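Side-chain contacts in ferrichrome ABC transporter substrate-binding protein (Staphylococcus pseudintermedius, PDB 5FLY), which probably binds ferrichrome-type iron(III) hydroxamate siderophores at the cell surface and delivers them to an ABC importer: residues A[50-55]-A[257-262]; A[161-166]-A[225-230]; A[216-221]-A[274-279]. All coordinates share one frame; numbering follows the deposited sequence.

Contact 1: A[50-55]-A[257-262]; sequences SDQVDQ and YWYNDP. With 7PG (2,5,8,11,14,17,20,23-octaoxapentacosan-25-ol), chain P.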
# COMPACT_ATOMS: atom_id res chain seq x y z
N SER A 50 13.34 2.53 -7.10
CA SER A 50 13.04 3.90 -6.71
C SER A 50 13.67 4.26 -5.37
O SER A 50 13.61 3.47 -4.42
CB SER A 50 11.53 4.10 -6.62
OG SER A 50 11.24 5.34 -6.00
N ASP A 51 14.24 5.46 -5.28
CA ASP A 51 14.85 5.85 -4.02
C ASP A 51 13.78 6.10 -2.96
O ASP A 51 14.11 6.31 -1.79
CB ASP A 51 15.77 7.07 -4.20
CG ASP A 51 15.05 8.32 -4.68
OD1 ASP A 51 13.81 8.40 -4.61
OD2 ASP A 51 15.77 9.24 -5.13
N GLN A 52 12.50 6.06 -3.34
CA GLN A 52 11.43 6.23 -2.37
C GLN A 52 11.38 5.08 -1.36
O GLN A 52 10.84 5.24 -0.28
CB GLN A 52 10.07 6.37 -3.06
CG GLN A 52 9.87 7.70 -3.74
CD GLN A 52 8.46 7.85 -4.27
OE1 GLN A 52 7.52 8.17 -3.51
NE2 GLN A 52 8.29 7.62 -5.56
N VAL A 53 11.94 3.92 -1.71
CA VAL A 53 11.87 2.80 -0.78
C VAL A 53 12.67 3.08 0.49
O VAL A 53 12.38 2.54 1.55
CB VAL A 53 12.36 1.46 -1.40
CG1 VAL A 53 11.51 1.09 -2.62
CG2 VAL A 53 13.83 1.49 -1.76
N ASP A 54 13.65 3.97 0.39
CA ASP A 54 14.48 4.27 1.55
C ASP A 54 13.75 5.09 2.61
O ASP A 54 14.22 5.16 3.75
CB ASP A 54 15.75 4.98 1.11
CG ASP A 54 16.82 4.01 0.63
OD1 ASP A 54 16.65 2.79 0.86
OD2 ASP A 54 17.82 4.47 0.03
N GLN A 55 12.62 5.67 2.24
CA GLN A 55 11.83 6.43 3.20
C GLN A 55 10.91 5.54 4.04
O GLN A 55 10.37 6.00 5.03
CB GLN A 55 11.03 7.50 2.47
CG GLN A 55 11.91 8.65 2.00
CD GLN A 55 11.73 8.98 0.54
OE1 GLN A 55 10.61 9.21 0.07
NE2 GLN A 55 12.83 9.03 -0.19
N TYR A 257 3.60 2.54 7.20
CA TYR A 257 2.26 2.11 6.77
C TYR A 257 1.87 2.45 5.32
O TYR A 257 0.81 2.02 4.86
CB TYR A 257 1.22 2.72 7.71
CG TYR A 257 0.93 1.88 8.94
CD1 TYR A 257 1.87 1.73 9.95
CD2 TYR A 257 -0.28 1.23 9.07
CE1 TYR A 257 1.60 0.96 11.06
CE2 TYR A 257 -0.56 0.45 10.17
CZ TYR A 257 0.39 0.32 11.17
OH TYR A 257 0.13 -0.44 12.27
N TRP A 258 2.68 3.23 4.61
CA TRP A 258 2.27 3.67 3.27
C TRP A 258 1.99 2.52 2.31
O TRP A 258 1.08 2.61 1.49
CB TRP A 258 3.32 4.56 2.63
CG TRP A 258 3.36 5.95 3.15
CD1 TRP A 258 2.30 6.72 3.54
CD2 TRP A 258 4.53 6.75 3.36
NE1 TRP A 258 2.74 7.94 3.98
CE2 TRP A 258 4.11 7.98 3.88
CE3 TRP A 258 5.90 6.53 3.15
CZ2 TRP A 258 5.00 9.00 4.19
CZ3 TRP A 258 6.79 7.55 3.47
CH2 TRP A 258 6.34 8.76 3.98
N TYR A 259 2.80 1.46 2.37
CA TYR A 259 2.79 0.43 1.33
C TYR A 259 1.88 -0.77 1.65
O TYR A 259 1.34 -0.87 2.75
CB TYR A 259 4.25 -0.00 1.05
CG TYR A 259 5.02 1.17 0.48
CD1 TYR A 259 4.81 1.56 -0.83
CD2 TYR A 259 5.89 1.92 1.25
CE1 TYR A 259 5.47 2.64 -1.38
CE2 TYR A 259 6.56 3.02 0.71
CZ TYR A 259 6.33 3.37 -0.60
OH TYR A 259 6.98 4.45 -1.16
N ASN A 260 1.67 -1.65 0.67
CA ASN A 260 0.82 -2.82 0.86
C ASN A 260 1.44 -4.09 0.29
O ASN A 260 0.74 -5.04 -0.06
CB ASN A 260 -0.59 -2.59 0.26
CG ASN A 260 -0.59 -2.29 -1.24
OD1 ASN A 260 0.41 -2.45 -1.94
ND2 ASN A 260 -1.75 -1.87 -1.75
N ASP A 261 2.77 -4.09 0.19
CA ASP A 261 3.55 -5.28 -0.16
C ASP A 261 3.58 -6.29 1.01
O ASP A 261 3.31 -5.95 2.16
CB ASP A 261 4.96 -4.86 -0.50
CG ASP A 261 5.64 -4.25 0.69
OD1 ASP A 261 5.44 -3.04 0.93
OD2 ASP A 261 6.32 -5.02 1.43
N PRO A 262 3.99 -7.54 0.73
CA PRO A 262 4.01 -8.55 1.81
C PRO A 262 4.86 -8.19 3.04
O PRO A 262 4.48 -8.60 4.14
CB PRO A 262 4.57 -9.80 1.11
CG PRO A 262 4.15 -9.60 -0.35
CD PRO A 262 4.27 -8.13 -0.59
C2 7PG P . 3.98 7.70 -0.67
O1 7PG P . 4.18 8.67 0.32
C3 7PG P . 2.99 9.26 0.76
C4 7PG P . 2.80 10.62 0.10
O2 7PG P . 1.84 11.38 0.78
C5 7PG P . 0.61 10.74 0.97
C6 7PG P . -0.55 11.72 0.85
O3 7PG P . -1.65 11.07 0.27
C7 7PG P . -1.69 11.05 -1.13
C8 7PG P . -2.75 10.05 -1.59
O4 7PG P . -2.76 9.86 -2.98
C9 7PG P . -1.56 9.41 -3.52
C10 7PG P . -1.72 8.59 -4.80
O5 7PG P . -0.67 7.66 -4.81
C11 7PG P . -0.76 6.59 -5.72
C12 7PG P . 0.12 5.44 -5.22
O6 7PG P . -0.65 4.30 -4.97
C13 7PG P . -1.03 4.04 -3.65
C14 7PG P . 0.19 3.64 -2.82
O7 7PG P . -0.17 2.56 -2.00
C15 7PG P . 0.88 1.69 -1.68
O HOH W 1 8.32 5.94 0.63
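Gln52 and Tyr259 meet through a water across the cleft between the two lobes of this class III binding protein, a light contact lining the pocket in which a polyether molecule (7PG) is bound, probably where the siderophore would sit, as in related proteins. Direct approach is limited: the Tyr259 hydroxyl OH stops 4.0 Å from Gln52 O. Water 1 spans the interval, giving a hydrogen to Gln52 O at 2.8 Å and lying 2.7 Å from Tyr259 OH, in the plane of the phenol ring at its edge. One face of that ring carries Trp258 CB, 3.9 Å above the plane and offset toward the rim. Beside it, Gln55 O approaches Trp258 CZ3 obliquely at 4.2 Å. The indole also carries the ligand: 7PG O1 sits 3.5 Å above its plane, over the ring centre. With CG opposite the carbonyl carbon (chi1 -76°), Trp258 turns its ring into the cleft, where Glu162 accepts from NE1. Across the cleft, Ser50 OG accepts from Gln52 N at 3.0 Å, an ST turn at the start of the 3-10 segment 51-55. This segment follows strand 46-50 of the parallel sheet and precedes helix 57-62, whose Leu59 packs on both Val53 and Tyr259, while Asp261 holds the N-cap position of helix 262-278, weakly bonded to Tyr263 N, and Thr264 touches Tyr259.

Contact 2: A[161-166]-A[225-230]; sequences FEDFDK and KDAAQP. With 7PG (2,5,8,11,14,17,20,23-octaoxapentacosan-25-ol), chain P.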
# COMPACT_ATOMS: atom_id res chain seq x y z
N PHE A 161 -7.16 8.36 8.96
CA PHE A 161 -6.67 9.67 8.54
C PHE A 161 -5.15 9.64 8.38
O PHE A 161 -4.45 8.90 9.09
CB PHE A 161 -7.06 10.75 9.54
CG PHE A 161 -8.55 11.02 9.62
CD1 PHE A 161 -9.29 11.41 8.51
CD2 PHE A 161 -9.20 10.91 10.85
CE1 PHE A 161 -10.67 11.67 8.63
CE2 PHE A 161 -10.55 11.16 10.97
CZ PHE A 161 -11.29 11.55 9.86
N GLU A 162 -4.63 10.41 7.43
CA GLU A 162 -3.19 10.68 7.40
C GLU A 162 -2.93 12.17 7.46
O GLU A 162 -3.52 12.95 6.71
CB GLU A 162 -2.53 10.09 6.15
CG GLU A 162 -1.04 10.48 6.04
CD GLU A 162 -0.29 9.75 4.95
OE1 GLU A 162 -0.93 9.04 4.13
OE2 GLU A 162 0.95 9.88 4.92
N ASP A 163 -2.02 12.53 8.36
CA ASP A 163 -1.48 13.88 8.52
C ASP A 163 -0.22 13.98 7.65
O ASP A 163 0.79 13.34 7.92
CB ASP A 163 -1.20 14.13 10.02
CG ASP A 163 -0.29 15.32 10.29
OD1 ASP A 163 -0.50 16.40 9.70
OD2 ASP A 163 0.63 15.18 11.14
N PHE A 164 -0.30 14.74 6.56
CA PHE A 164 0.81 14.84 5.62
C PHE A 164 0.87 16.23 5.01
O PHE A 164 -0.12 16.70 4.45
CB PHE A 164 0.68 13.79 4.52
CG PHE A 164 1.79 13.86 3.51
CD1 PHE A 164 3.00 13.26 3.78
CD2 PHE A 164 1.63 14.54 2.31
CE1 PHE A 164 4.04 13.32 2.87
CE2 PHE A 164 2.67 14.61 1.39
CZ PHE A 164 3.87 13.99 1.67
N ASP A 165 2.03 16.87 5.14
CA ASP A 165 2.27 18.23 4.64
C ASP A 165 1.13 19.19 5.01
O ASP A 165 0.67 19.99 4.18
CB ASP A 165 2.49 18.20 3.12
CG ASP A 165 3.81 17.55 2.73
OD1 ASP A 165 4.60 17.17 3.64
OD2 ASP A 165 4.08 17.44 1.50
N LYS A 166 0.70 19.09 6.26
CA LYS A 166 -0.27 20.00 6.86
C LYS A 166 -1.67 19.86 6.27
O LYS A 166 -2.54 20.71 6.48
CB LYS A 166 0.21 21.45 6.74
CG LYS A 166 1.61 21.68 7.31
CD LYS A 166 1.69 21.30 8.78
CE LYS A 166 3.00 21.77 9.38
NZ LYS A 166 3.17 21.37 10.81
N LYS A 225 6.69 10.08 12.61
CA LYS A 225 7.11 9.93 14.00
C LYS A 225 7.64 11.25 14.56
O LYS A 225 7.41 11.57 15.72
CB LYS A 225 8.18 8.84 14.10
CG LYS A 225 8.07 7.96 15.32
CD LYS A 225 8.90 6.69 15.12
CE LYS A 225 8.89 5.78 16.34
NZ LYS A 225 9.58 4.49 16.03
N ASP A 226 8.30 12.05 13.72
CA ASP A 226 8.93 13.29 14.17
C ASP A 226 8.03 14.53 14.06
O ASP A 226 8.45 15.64 14.39
CB ASP A 226 10.24 13.54 13.40
CG ASP A 226 10.01 13.87 11.92
OD1 ASP A 226 8.91 13.58 11.39
OD2 ASP A 226 10.94 14.41 11.28
N ALA A 227 6.79 14.33 13.62
CA ALA A 227 5.82 15.41 13.55
C ALA A 227 5.16 15.65 14.91
O ALA A 227 4.90 14.70 15.66
CB ALA A 227 4.77 15.10 12.50
N ALA A 228 4.87 16.91 15.23
CA ALA A 228 4.10 17.24 16.42
C ALA A 228 2.67 16.76 16.23
O ALA A 228 2.27 16.42 15.12
CB ALA A 228 4.11 18.73 16.69
N GLN A 229 1.91 16.71 17.32
CA GLN A 229 0.50 16.32 17.23
C GLN A 229 -0.21 17.06 16.10
O GLN A 229 -0.08 18.28 16.00
CB GLN A 229 -0.23 16.59 18.53
CG GLN A 229 -1.68 16.13 18.50
CD GLN A 229 -2.39 16.38 19.81
OE1 GLN A 229 -2.07 17.33 20.53
NE2 GLN A 229 -3.34 15.51 20.14
N PRO A 230 -0.99 16.35 15.27
CA PRO A 230 -1.74 17.03 14.21
C PRO A 230 -2.75 18.01 14.77
O PRO A 230 -3.37 17.78 15.82
CB PRO A 230 -2.44 15.88 13.47
CG PRO A 230 -1.64 14.70 13.78
CD PRO A 230 -1.20 14.89 15.19
C2 7PG P . 3.98 7.70 -0.67
O1 7PG P . 4.18 8.67 0.32
C3 7PG P . 2.99 9.26 0.76
C4 7PG P . 2.80 10.62 0.10
O2 7PG P . 1.84 11.38 0.78
C5 7PG P . 0.61 10.74 0.97
C6 7PG P . -0.55 11.72 0.85
O3 7PG P . -1.65 11.07 0.27
C7 7PG P . -1.69 11.05 -1.13
C8 7PG P . -2.75 10.05 -1.59
O4 7PG P . -2.76 9.86 -2.98
C9 7PG P . -1.56 9.41 -3.52
C10 7PG P . -1.72 8.59 -4.80
O5 7PG P . -0.67 7.66 -4.81
C11 7PG P . -0.76 6.59 -5.72
C12 7PG P . 0.12 5.44 -5.22
O6 7PG P . -0.65 4.30 -4.97
C13 7PG P . -1.03 4.04 -3.65
C14 7PG P . 0.19 3.64 -2.82
O7 7PG P . -0.17 2.56 -2.00
C15 7PG P . 0.88 1.69 -1.68
O HOH W 2 1.76 17.27 12.61
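Asp163 and Pro230 pack together beside a beta hairpin of the mixed sheet, where strand 158-164 turns back into strand 167-171 through a type I' turn at Asp165 and Lys166, both in the left-handed region of backbone space. The contact joins the end of the first hairpin strand to the loop 225-230 that follows strand 218-223, its parallel neighbour. Asp163 places its carboxylate over the CG side of the proline, with its own CG opposite the backbone N (chi1 164°). OD2 lies off one ring face at the CG corner, 3.5 Å from Pro230 CG, and Asp163 CB comes up beside that same corner, 3.8 Å from Pro230 CG. Ala227 CB flanks the group at 4.4 Å from Asp163 OD2. The polar link is indirect: water 2 is 2.8 Å from Asp163 OD2 and 2.7 Å from Ala228 O, within hydrogen-bonding distance of both, though it cannot be giving a proton to every acceptor around it. Lys223 touches both Asp163 and Pro230. The neighbours of Asp163 along the strand turn to the other side of the sheet and meet the polyether 7PG. Phe164 lays one ring face beneath 7PG O2, 3.2 Å above the plane over the ring centre, and its opposite face takes Asp165 CG, 3.4 Å off the plane and nearer the rim. Glu162 OE1 is held by Arg177 in a salt bridge and by Tyr171 OH. The whole is a two-residue type I' hairpin at the edge of the ligand cleft, its strand 158-164 carrying the pocket residues Glu162 and Phe164.

Contact 3: A[216-221]-A[274-279]; sequences GDVIIT and KQLLAL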
# COMPACT_ATOMS: atom_id res chain seq x y z
N GLY A 216 -15.43 6.94 12.39
CA GLY A 216 -16.05 5.68 12.77
C GLY A 216 -15.81 5.32 14.23
O GLY A 216 -15.47 6.19 15.04
N ASP A 217 -15.99 4.04 14.56
CA ASP A 217 -15.88 3.57 15.94
C ASP A 217 -14.44 3.65 16.45
O ASP A 217 -14.20 3.84 17.66
CB ASP A 217 -16.39 2.14 16.05
CG ASP A 217 -17.86 2.02 15.71
OD1 ASP A 217 -18.62 2.95 16.06
OD2 ASP A 217 -18.24 1.02 15.08
N VAL A 218 -13.51 3.49 15.52
CA VAL A 218 -12.07 3.52 15.79
C VAL A 218 -11.46 4.49 14.79
O VAL A 218 -11.82 4.48 13.61
CB VAL A 218 -11.42 2.13 15.63
CG1 VAL A 218 -9.91 2.21 15.79
CG2 VAL A 218 -12.02 1.12 16.62
N ILE A 219 -10.56 5.35 15.27
CA ILE A 219 -9.88 6.30 14.40
C ILE A 219 -8.38 6.16 14.49
O ILE A 219 -7.79 6.32 15.55
CB ILE A 219 -10.26 7.76 14.71
CG1 ILE A 219 -11.77 7.94 14.69
CG2 ILE A 219 -9.55 8.71 13.71
CD1 ILE A 219 -12.21 9.29 15.19
N ILE A 220 -7.78 5.89 13.35
CA ILE A 220 -6.35 5.69 13.26
C ILE A 220 -5.77 6.83 12.46
O ILE A 220 -6.24 7.11 11.36
CB ILE A 220 -6.01 4.35 12.62
CG1 ILE A 220 -6.58 3.20 13.48
CG2 ILE A 220 -4.50 4.22 12.43
CD1 ILE A 220 -6.55 1.85 12.79
N THR A 221 -4.77 7.49 13.04
CA THR A 221 -4.05 8.58 12.37
C THR A 221 -2.63 8.16 12.00
O THR A 221 -1.81 7.86 12.86
CB THR A 221 -4.01 9.83 13.25
OG1 THR A 221 -5.34 10.27 13.49
CG2 THR A 221 -3.20 10.96 12.58
N LYS A 274 -2.06 -5.62 17.55
CA LYS A 274 -1.60 -5.29 18.90
C LYS A 274 -2.33 -4.07 19.44
O LYS A 274 -2.84 -4.07 20.57
CB LYS A 274 -0.09 -5.05 18.93
CG LYS A 274 0.42 -4.54 20.28
CD LYS A 274 1.94 -4.66 20.40
CE LYS A 274 2.67 -3.73 19.46
NZ LYS A 274 2.43 -2.30 19.80
N GLN A 275 -2.39 -3.02 18.63
CA GLN A 275 -2.96 -1.77 19.11
C GLN A 275 -4.49 -1.89 19.24
O GLN A 275 -5.07 -1.33 20.16
CB GLN A 275 -2.57 -0.60 18.19
CG GLN A 275 -1.07 -0.29 18.25
CD GLN A 275 -0.74 1.16 17.90
OE1 GLN A 275 -1.20 2.08 18.56
NE2 GLN A 275 0.07 1.35 16.87
N LEU A 276 -5.13 -2.65 18.35
CA LEU A 276 -6.58 -2.82 18.43
C LEU A 276 -6.96 -3.64 19.67
O LEU A 276 -7.94 -3.32 20.34
CB LEU A 276 -7.12 -3.49 17.16
CG LEU A 276 -7.13 -2.59 15.92
CD1 LEU A 276 -7.31 -3.38 14.65
CD2 LEU A 276 -8.22 -1.54 16.05
N LEU A 277 -6.19 -4.68 19.96
CA LEU A 277 -6.51 -5.53 21.11
C LEU A 277 -6.17 -4.84 22.43
O LEU A 277 -6.70 -5.23 23.48
CB LEU A 277 -5.78 -6.87 21.00
CG LEU A 277 -6.26 -7.85 19.94
CD1 LEU A 277 -5.44 -9.11 19.99
CD2 LEU A 277 -7.75 -8.17 20.07
N ALA A 278 -5.32 -3.82 22.38
CA ALA A 278 -4.91 -3.07 23.58
C ALA A 278 -5.93 -1.99 23.96
O ALA A 278 -5.88 -1.43 25.07
CB ALA A 278 -3.55 -2.44 23.35
N LEU A 279 -6.84 -1.69 23.03
CA LEU A 279 -7.88 -0.71 23.28
C LEU A 279 -8.76 -1.13 24.45
O LEU A 279 -8.99 -2.32 24.66
CB LEU A 279 -8.74 -0.49 22.02
CG LEU A 279 -8.07 0.15 20.80
CD1 LEU A 279 -9.08 0.28 19.67
CD2 LEU A 279 -7.50 1.50 21.16
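Val218 meets Leu276 and Leu279 through methyl groups alone: no flat group, and hence no ring face or edge, takes part in this buried strand-to-helix packing. Each branch of the valine has its own partner. CG1 approaches Leu276 CD2 at 4.1 Å, and CG2 stands 4.3 Å from Leu279 CD1. The split follows from the valine torsion, which sets CG1 opposite the backbone N (chi1 175°) and leaves CG2 beside that N, so the two methyls diverge toward two leucines three residues apart, about one helical turn. The Val218 bond from CA to CB is directed at the helix. That of Leu276 runs lateral to the strand rather than at it, and the outer part of the chain brings CD2 in, the two side chains passing at a slant. In Leu279 the bond from CA to CB is directed toward the strand. The backbones stay well apart, with Val218 CA and Leu276 CA 8.8 Å from each other, a spacing filled by these branched side chains. Ile220, two residues along the strand, faces the same way but adds only marginal cover. Neighbouring elements complete the apolar layer: Ile148 and Leu152 of the long helix 127-152 pack on Leu276, Leu152 also touches Leu279, and Val158 of the adjacent strand lies against Val218. His151 meanwhile donates to Leu279 O, linking the chain there to that long helix. Helices laid on a beta sheet through aliphatic side chains typify the alpha/beta lobes of class III solute-binding proteins, whose two lobes a single long helix joins.

The three contacts range from the ligand cleft to the buried interior of one lobe. Contact 3 is buried and purely aliphatic, whereas contacts 1 and 2 are only partly buried, and each has a water between a side-chain oxygen and a backbone carbonyl, less certainly bonded to both in contact 2. Contacts 1 and 2 both border 7PG and touch directly, indole to carboxylate. Contacts 2 and 3 share a sheet, strands 158-164 and 218-223 being neighbours joined by backbone bonding, while contacts 1 and 3 lie at the two ends of helix 262-278. The aromatic groups of contacts 1 and 2 meet the ligand; contact 3 is aliphatic packing within the lobe.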